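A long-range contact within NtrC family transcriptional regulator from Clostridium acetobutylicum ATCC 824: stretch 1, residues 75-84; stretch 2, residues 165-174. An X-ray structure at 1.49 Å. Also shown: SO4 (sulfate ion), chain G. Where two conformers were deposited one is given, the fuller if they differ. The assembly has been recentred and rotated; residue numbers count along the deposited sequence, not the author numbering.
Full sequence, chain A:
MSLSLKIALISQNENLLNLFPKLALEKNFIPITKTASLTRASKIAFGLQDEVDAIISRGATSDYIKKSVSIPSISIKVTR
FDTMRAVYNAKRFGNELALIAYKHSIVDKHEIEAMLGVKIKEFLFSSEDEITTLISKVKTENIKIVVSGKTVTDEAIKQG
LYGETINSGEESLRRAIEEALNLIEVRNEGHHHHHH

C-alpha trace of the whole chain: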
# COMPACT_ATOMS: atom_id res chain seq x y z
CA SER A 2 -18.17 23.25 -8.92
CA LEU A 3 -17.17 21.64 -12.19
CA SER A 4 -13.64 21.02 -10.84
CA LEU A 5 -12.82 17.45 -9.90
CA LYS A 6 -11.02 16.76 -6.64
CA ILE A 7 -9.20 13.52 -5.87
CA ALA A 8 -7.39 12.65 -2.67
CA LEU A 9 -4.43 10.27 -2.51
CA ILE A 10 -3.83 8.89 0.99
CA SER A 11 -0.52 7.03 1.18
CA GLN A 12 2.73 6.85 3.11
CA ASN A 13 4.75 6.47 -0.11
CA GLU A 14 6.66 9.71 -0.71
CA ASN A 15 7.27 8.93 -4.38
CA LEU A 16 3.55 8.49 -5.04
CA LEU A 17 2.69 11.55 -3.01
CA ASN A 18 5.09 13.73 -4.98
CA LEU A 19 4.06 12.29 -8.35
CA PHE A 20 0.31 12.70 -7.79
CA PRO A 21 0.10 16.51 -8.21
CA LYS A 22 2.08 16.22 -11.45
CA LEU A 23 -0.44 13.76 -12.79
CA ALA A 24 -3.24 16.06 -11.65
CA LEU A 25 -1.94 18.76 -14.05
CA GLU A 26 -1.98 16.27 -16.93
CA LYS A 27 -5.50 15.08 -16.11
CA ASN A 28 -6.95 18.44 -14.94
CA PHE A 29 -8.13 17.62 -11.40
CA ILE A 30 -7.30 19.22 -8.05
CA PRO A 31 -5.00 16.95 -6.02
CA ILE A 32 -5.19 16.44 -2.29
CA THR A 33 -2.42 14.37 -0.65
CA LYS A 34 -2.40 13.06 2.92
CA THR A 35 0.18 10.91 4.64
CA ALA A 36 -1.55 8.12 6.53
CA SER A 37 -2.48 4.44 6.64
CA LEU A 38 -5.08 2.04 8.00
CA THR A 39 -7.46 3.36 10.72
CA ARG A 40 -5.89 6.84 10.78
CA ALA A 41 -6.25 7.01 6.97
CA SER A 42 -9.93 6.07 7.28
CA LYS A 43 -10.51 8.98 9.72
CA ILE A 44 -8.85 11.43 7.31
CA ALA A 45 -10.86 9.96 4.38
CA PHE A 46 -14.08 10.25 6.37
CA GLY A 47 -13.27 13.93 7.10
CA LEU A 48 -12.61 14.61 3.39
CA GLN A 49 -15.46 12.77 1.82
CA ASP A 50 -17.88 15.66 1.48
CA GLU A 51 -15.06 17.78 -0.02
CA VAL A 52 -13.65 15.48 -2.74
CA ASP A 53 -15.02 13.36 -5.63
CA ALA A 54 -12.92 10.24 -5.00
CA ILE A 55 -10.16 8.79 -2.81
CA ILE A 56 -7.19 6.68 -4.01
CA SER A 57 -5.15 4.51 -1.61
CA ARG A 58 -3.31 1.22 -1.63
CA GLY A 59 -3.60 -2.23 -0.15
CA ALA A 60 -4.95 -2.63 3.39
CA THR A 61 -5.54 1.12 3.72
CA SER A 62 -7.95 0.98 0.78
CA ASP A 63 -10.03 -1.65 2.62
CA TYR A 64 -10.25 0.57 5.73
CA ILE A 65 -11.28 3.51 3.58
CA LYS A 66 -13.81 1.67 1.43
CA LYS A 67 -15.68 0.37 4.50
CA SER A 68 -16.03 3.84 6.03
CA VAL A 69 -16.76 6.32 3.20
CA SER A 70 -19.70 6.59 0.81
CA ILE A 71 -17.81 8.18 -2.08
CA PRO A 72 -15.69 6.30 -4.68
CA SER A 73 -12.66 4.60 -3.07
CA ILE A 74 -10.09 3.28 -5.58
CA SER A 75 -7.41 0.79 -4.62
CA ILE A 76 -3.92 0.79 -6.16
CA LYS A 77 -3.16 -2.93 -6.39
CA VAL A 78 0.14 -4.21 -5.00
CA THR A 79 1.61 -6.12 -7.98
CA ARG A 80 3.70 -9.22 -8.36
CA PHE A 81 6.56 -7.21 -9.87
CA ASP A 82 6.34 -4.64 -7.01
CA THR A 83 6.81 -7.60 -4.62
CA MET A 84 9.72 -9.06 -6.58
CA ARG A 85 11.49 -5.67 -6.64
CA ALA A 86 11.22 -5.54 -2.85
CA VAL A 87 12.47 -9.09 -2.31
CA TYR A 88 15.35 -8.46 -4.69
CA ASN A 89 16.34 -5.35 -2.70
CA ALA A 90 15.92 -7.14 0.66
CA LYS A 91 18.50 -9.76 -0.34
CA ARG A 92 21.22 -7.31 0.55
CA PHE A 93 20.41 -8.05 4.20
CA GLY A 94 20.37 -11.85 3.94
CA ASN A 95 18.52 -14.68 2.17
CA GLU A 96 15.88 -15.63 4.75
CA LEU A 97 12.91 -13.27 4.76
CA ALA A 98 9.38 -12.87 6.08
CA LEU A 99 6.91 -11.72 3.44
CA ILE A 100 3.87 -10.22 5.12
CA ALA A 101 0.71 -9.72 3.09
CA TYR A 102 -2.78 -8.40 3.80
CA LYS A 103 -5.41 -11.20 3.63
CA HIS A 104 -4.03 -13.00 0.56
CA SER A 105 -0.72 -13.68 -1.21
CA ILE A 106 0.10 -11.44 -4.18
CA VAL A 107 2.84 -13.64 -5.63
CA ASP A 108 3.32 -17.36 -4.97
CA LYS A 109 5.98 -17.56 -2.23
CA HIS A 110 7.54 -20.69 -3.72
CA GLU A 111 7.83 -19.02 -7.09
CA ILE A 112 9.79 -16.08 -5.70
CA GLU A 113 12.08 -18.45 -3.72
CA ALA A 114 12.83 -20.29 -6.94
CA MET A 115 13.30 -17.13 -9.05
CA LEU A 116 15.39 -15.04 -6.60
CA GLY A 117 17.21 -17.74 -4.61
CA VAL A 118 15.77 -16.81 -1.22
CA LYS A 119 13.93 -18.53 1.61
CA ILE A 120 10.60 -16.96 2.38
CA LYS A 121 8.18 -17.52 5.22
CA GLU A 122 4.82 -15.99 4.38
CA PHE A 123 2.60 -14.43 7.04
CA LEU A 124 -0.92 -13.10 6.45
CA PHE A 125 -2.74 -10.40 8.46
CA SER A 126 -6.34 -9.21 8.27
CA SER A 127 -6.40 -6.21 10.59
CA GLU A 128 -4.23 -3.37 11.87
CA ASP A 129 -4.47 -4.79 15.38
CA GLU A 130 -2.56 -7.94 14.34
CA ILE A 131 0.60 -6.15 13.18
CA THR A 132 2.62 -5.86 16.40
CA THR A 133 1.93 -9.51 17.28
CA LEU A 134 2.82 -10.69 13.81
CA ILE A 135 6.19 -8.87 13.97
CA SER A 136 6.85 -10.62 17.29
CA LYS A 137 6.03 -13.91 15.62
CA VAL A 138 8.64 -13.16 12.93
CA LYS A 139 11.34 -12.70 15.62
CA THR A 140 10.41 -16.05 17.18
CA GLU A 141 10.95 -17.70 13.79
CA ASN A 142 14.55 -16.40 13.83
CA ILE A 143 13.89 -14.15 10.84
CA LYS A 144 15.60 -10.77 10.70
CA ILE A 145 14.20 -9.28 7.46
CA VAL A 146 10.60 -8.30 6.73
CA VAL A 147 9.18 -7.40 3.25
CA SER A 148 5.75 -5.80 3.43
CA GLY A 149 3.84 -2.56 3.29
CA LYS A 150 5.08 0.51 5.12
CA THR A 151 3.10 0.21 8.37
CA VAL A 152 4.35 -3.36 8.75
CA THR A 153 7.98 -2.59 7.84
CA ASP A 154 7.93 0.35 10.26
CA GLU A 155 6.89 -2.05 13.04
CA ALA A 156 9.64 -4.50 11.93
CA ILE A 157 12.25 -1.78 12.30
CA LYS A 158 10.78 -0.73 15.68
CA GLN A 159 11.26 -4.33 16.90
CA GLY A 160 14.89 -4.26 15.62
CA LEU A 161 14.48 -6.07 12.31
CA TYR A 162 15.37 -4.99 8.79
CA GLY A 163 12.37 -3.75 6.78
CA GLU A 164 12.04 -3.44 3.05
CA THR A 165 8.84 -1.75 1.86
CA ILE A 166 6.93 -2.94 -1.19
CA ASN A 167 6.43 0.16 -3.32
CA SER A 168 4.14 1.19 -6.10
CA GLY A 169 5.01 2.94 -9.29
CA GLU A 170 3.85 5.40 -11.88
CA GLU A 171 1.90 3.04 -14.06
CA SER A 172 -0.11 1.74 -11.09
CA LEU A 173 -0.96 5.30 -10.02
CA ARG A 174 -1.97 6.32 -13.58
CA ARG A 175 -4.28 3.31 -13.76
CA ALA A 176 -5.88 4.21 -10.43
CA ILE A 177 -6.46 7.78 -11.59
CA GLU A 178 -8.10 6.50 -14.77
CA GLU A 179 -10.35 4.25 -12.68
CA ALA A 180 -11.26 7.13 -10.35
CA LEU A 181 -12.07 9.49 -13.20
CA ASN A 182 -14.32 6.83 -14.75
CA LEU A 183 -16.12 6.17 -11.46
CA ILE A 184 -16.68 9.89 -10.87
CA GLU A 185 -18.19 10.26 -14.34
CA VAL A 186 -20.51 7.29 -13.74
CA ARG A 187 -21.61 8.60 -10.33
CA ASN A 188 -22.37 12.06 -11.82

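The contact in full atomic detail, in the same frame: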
# COMPACT_ATOMS: atom_id res chain seq x y z
N SER A 75 -8.56 1.46 -5.17
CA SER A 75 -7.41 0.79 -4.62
C SER A 75 -6.32 0.65 -5.67
O SER A 75 -6.57 0.12 -6.74
CB SER A 75 -7.81 -0.60 -4.15
OG SER A 75 -6.72 -1.12 -3.44
N ILE A 76 -5.11 1.14 -5.36
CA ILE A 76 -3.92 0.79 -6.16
C ILE A 76 -3.54 -0.64 -5.75
O ILE A 76 -3.37 -0.92 -4.56
CB ILE A 76 -2.72 1.73 -5.86
CG1 ILE A 76 -3.07 3.21 -6.15
CG2 ILE A 76 -1.49 1.27 -6.65
CD1 ILE A 76 -2.12 4.20 -5.41
N LYS A 77 -3.49 -1.54 -6.73
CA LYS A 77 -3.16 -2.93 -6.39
C LYS A 77 -1.65 -3.08 -6.21
O LYS A 77 -0.91 -2.52 -7.02
CB LYS A 77 -3.66 -3.89 -7.46
CG LYS A 77 -5.14 -3.74 -7.83
CD LYS A 77 -6.06 -3.93 -6.63
CE LYS A 77 -7.52 -3.60 -7.00
NZ LYS A 77 -8.47 -3.84 -5.87
N VAL A 78 -1.26 -3.78 -5.16
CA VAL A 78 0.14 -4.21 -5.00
C VAL A 78 0.37 -5.33 -6.04
O VAL A 78 -0.40 -6.29 -6.08
CB VAL A 78 0.43 -4.73 -3.59
CG1 VAL A 78 1.93 -5.01 -3.45
CG2 VAL A 78 -0.02 -3.73 -2.51
N THR A 79 1.39 -5.17 -6.88
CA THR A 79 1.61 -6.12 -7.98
C THR A 79 2.68 -7.15 -7.67
O THR A 79 3.46 -7.02 -6.72
CB THR A 79 1.97 -5.47 -9.29
OG1 THR A 79 3.31 -4.94 -9.19
CG2 THR A 79 1.02 -4.32 -9.61
N ARG A 80 2.72 -8.16 -8.52
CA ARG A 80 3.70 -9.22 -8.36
C ARG A 80 5.10 -8.66 -8.61
O ARG A 80 6.05 -9.01 -7.87
CB ARG A 80 3.42 -10.40 -9.32
CG ARG A 80 2.20 -11.22 -8.93
CD ARG A 80 1.82 -12.15 -10.10
NE ARG A 80 0.62 -12.91 -9.83
CZ ARG A 80 0.13 -13.84 -10.64
NH1 ARG A 80 0.76 -14.13 -11.76
NH2 ARG A 80 -0.99 -14.48 -10.32
N PHE A 81 5.23 -7.78 -9.59
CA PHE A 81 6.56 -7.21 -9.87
C PHE A 81 6.98 -6.23 -8.75
O PHE A 81 8.17 -6.17 -8.39
CB PHE A 81 6.57 -6.50 -11.22
CG PHE A 81 7.94 -6.13 -11.70
CD1 PHE A 81 8.83 -7.12 -12.07
CD2 PHE A 81 8.32 -4.81 -11.84
CE1 PHE A 81 10.11 -6.80 -12.53
CE2 PHE A 81 9.58 -4.48 -12.32
CZ PHE A 81 10.47 -5.48 -12.67
N ASP A 82 6.04 -5.49 -8.18
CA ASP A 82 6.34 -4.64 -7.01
C ASP A 82 6.93 -5.52 -5.91
O ASP A 82 7.91 -5.14 -5.23
CB ASP A 82 5.07 -4.01 -6.42
CG ASP A 82 4.41 -2.94 -7.30
OD1 ASP A 82 5.12 -2.24 -8.02
OD2 ASP A 82 3.15 -2.83 -7.16
N THR A 83 6.32 -6.69 -5.68
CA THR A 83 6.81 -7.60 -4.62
C THR A 83 8.21 -8.14 -4.97
O THR A 83 9.08 -8.17 -4.11
CB THR A 83 5.81 -8.74 -4.45
OG1 THR A 83 4.56 -8.18 -4.03
CG2 THR A 83 6.28 -9.67 -3.32
N MET A 84 8.42 -8.55 -6.20
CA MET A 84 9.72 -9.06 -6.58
C MET A 84 10.77 -8.00 -6.41
O MET A 84 11.84 -8.30 -5.87
CB MET A 84 9.70 -9.58 -8.02
CG MET A 84 8.72 -10.70 -8.23
SD MET A 84 8.99 -12.14 -7.15
CE MET A 84 10.38 -12.94 -7.98
N THR A 165 10.22 -2.06 2.23
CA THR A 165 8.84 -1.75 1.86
C THR A 165 8.55 -2.09 0.42
O THR A 165 9.35 -1.80 -0.46
CB THR A 165 8.55 -0.26 2.13
OG1 THR A 165 8.87 0.04 3.48
CG2 THR A 165 7.11 0.05 1.93
N ILE A 166 7.38 -2.68 0.18
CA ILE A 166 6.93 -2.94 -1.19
C ILE A 166 6.31 -1.66 -1.68
O ILE A 166 5.35 -1.18 -1.07
CB ILE A 166 5.89 -4.05 -1.22
CG1 ILE A 166 6.49 -5.36 -0.68
CG2 ILE A 166 5.41 -4.31 -2.66
CD1 ILE A 166 5.43 -6.40 -0.42
N ASN A 167 6.86 -1.14 -2.78
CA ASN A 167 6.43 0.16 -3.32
C ASN A 167 5.46 -0.01 -4.46
O ASN A 167 5.15 -1.11 -4.87
CB ASN A 167 7.66 0.97 -3.74
CG ASN A 167 8.54 1.34 -2.54
OD1 ASN A 167 8.04 1.72 -1.47
ND2 ASN A 167 9.86 1.18 -2.69
N SER A 168 5.01 1.12 -4.96
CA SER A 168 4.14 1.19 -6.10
C SER A 168 4.82 2.13 -7.06
O SER A 168 5.72 2.89 -6.68
CB SER A 168 2.81 1.81 -5.70
OG SER A 168 1.95 1.80 -6.81
N GLY A 169 4.38 2.11 -8.29
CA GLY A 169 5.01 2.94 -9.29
C GLY A 169 4.05 3.80 -10.07
O GLY A 169 2.85 3.85 -9.78
N GLU A 170 4.61 4.47 -11.05
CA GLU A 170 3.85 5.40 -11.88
C GLU A 170 2.71 4.76 -12.64
O GLU A 170 1.60 5.30 -12.67
CB GLU A 170 4.79 6.17 -12.83
CG GLU A 170 4.03 7.02 -13.84
CD GLU A 170 4.92 7.99 -14.56
OE1 GLU A 170 6.11 8.10 -14.18
OE2 GLU A 170 4.40 8.66 -15.50
N GLU A 171 2.95 3.62 -13.26
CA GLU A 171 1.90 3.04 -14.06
C GLU A 171 0.70 2.66 -13.20
O GLU A 171 -0.45 2.89 -13.58
CB GLU A 171 2.44 1.85 -14.87
CG GLU A 171 1.43 1.24 -15.82
CD GLU A 171 0.95 2.18 -16.94
OE1 GLU A 171 1.62 3.20 -17.27
OE2 GLU A 171 -0.13 1.85 -17.51
N SER A 172 0.96 2.10 -12.02
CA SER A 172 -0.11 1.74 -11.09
C SER A 172 -0.94 2.98 -10.67
O SER A 172 -2.18 2.94 -10.58
CB SER A 172 0.49 1.06 -9.85
OG SER A 172 0.98 -0.25 -10.18
N LEU A 173 -0.26 4.09 -10.43
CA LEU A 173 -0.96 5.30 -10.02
C LEU A 173 -1.75 5.89 -11.18
O LEU A 173 -2.88 6.31 -10.98
CB LEU A 173 0.02 6.32 -9.44
CG LEU A 173 -0.61 7.62 -8.91
CD1 LEU A 173 -1.71 7.32 -7.87
CD2 LEU A 173 0.47 8.51 -8.31
N ARG A 174 -1.18 5.88 -12.40
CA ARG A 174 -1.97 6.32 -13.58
C ARG A 174 -3.22 5.50 -13.78
O ARG A 174 -4.29 6.06 -14.08
CB ARG A 174 -1.10 6.27 -14.84
CG ARG A 174 -0.02 7.35 -14.87
CD ARG A 174 0.78 7.24 -16.17
NE ARG A 174 1.72 8.34 -16.26
CZ ARG A 174 1.42 9.52 -16.79
NH1 ARG A 174 0.20 9.76 -17.28
NH2 ARG A 174 2.34 10.47 -16.82
S SO4 G . -2.18 7.37 -18.79
O1 SO4 G . -2.40 5.96 -18.51
O2 SO4 G . -2.20 8.17 -17.56
O3 SO4 G . -0.89 7.50 -19.46
O4 SO4 G . -3.25 7.88 -19.66
O HOH W 1 1.28 -1.01 -6.78
O HOH W 2 8.53 -2.46 -4.78
O HOH W 3 3.47 -0.57 -9.31

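Stretch 1 runs from the end of a strand (Ser-75 and Ile-76) through a short loop into a helix that starts at Arg-80; stretch 2 runs as an extended segment into a helix that starts at Glu-170. No direct hydrogen bond links them. The contact, which buries 405 Å² in all, rests on apolar packing and on three bridging waters. The backbones come nearest at Thr-83 and Ile-166 (CA to CA 5.8 Å) and at Asp-82 and Asn-167 (CA to CA 6.1 Å), with Ile-76 and Ser-172 at 6.3 Å between CA atoms.

Thr-165 lies out of reach, so the contact opens with Ile-166, which points toward stretch 1. Its CG2 sits 3.6 Å from Val-78 CG1 and 3.8 Å from Asp-82 CB, packing against the loop and the first turn of the helix. The CA-to-CB bond of Thr-83 points away, yet its N is 4.0 Å from Ile-166 CG2 and its OG1 is 4.1 Å from Ile-166 CD1.

Asn-167 directs its CA-to-CB bond away and meets stretch 1 through its backbone. Water 2 accepts from Asn-167 N (2.9 Å from the water oxygen) and donates to Asp-82 O (2.8 Å), joining the two main chains. The carbonyl has no such partner in Asp-82: Asn-167 O lies 3.3 Å from Asp-82 OD1, but both atoms are acceptors and cannot bond.

The carboxylate is instead held within its own stretch and by water. Asp-82 N donates to Thr-79 OG1 at 3.0 Å, the capping bond at the N-cap, and Asp-82 OD2 accepts from Thr-79 N at 2.9 Å. Ser-168 reaches this site through water 1, which accepts from Ser-168 OG (2.9 Å) and donates to both Asp-82 OD2 (2.6 Å) and Lys-77 O (2.7 Å). The same Ser-168 OG packs 3.5 Å from Ile-76 CG2.

At Gly-169, the N-cap of the second helix, water 3 takes over. It donates to Asp-82 OD1 (2.7 Å), accepts a weak bond from Gly-169 N (3.0 Å) and hydrogen-bonds to Ser-172 OG (2.7 Å), tying the helix start to the carboxylate.

Glu-170 and Glu-171 do not touch stretch 1. Within the first turn of the helix, Ser-172 points toward it and places CB 3.8 Å from Ile-76 CG2. Leu-173 directs its CA-to-CB bond away, but its CD1 still lies 4.0 Å from Ile-76 CD1, so the isoleucine packs against both helix residues. Arg-174, beyond the contact, forms a salt bridge from NE to Glu-170 OE2 (2.8 Å).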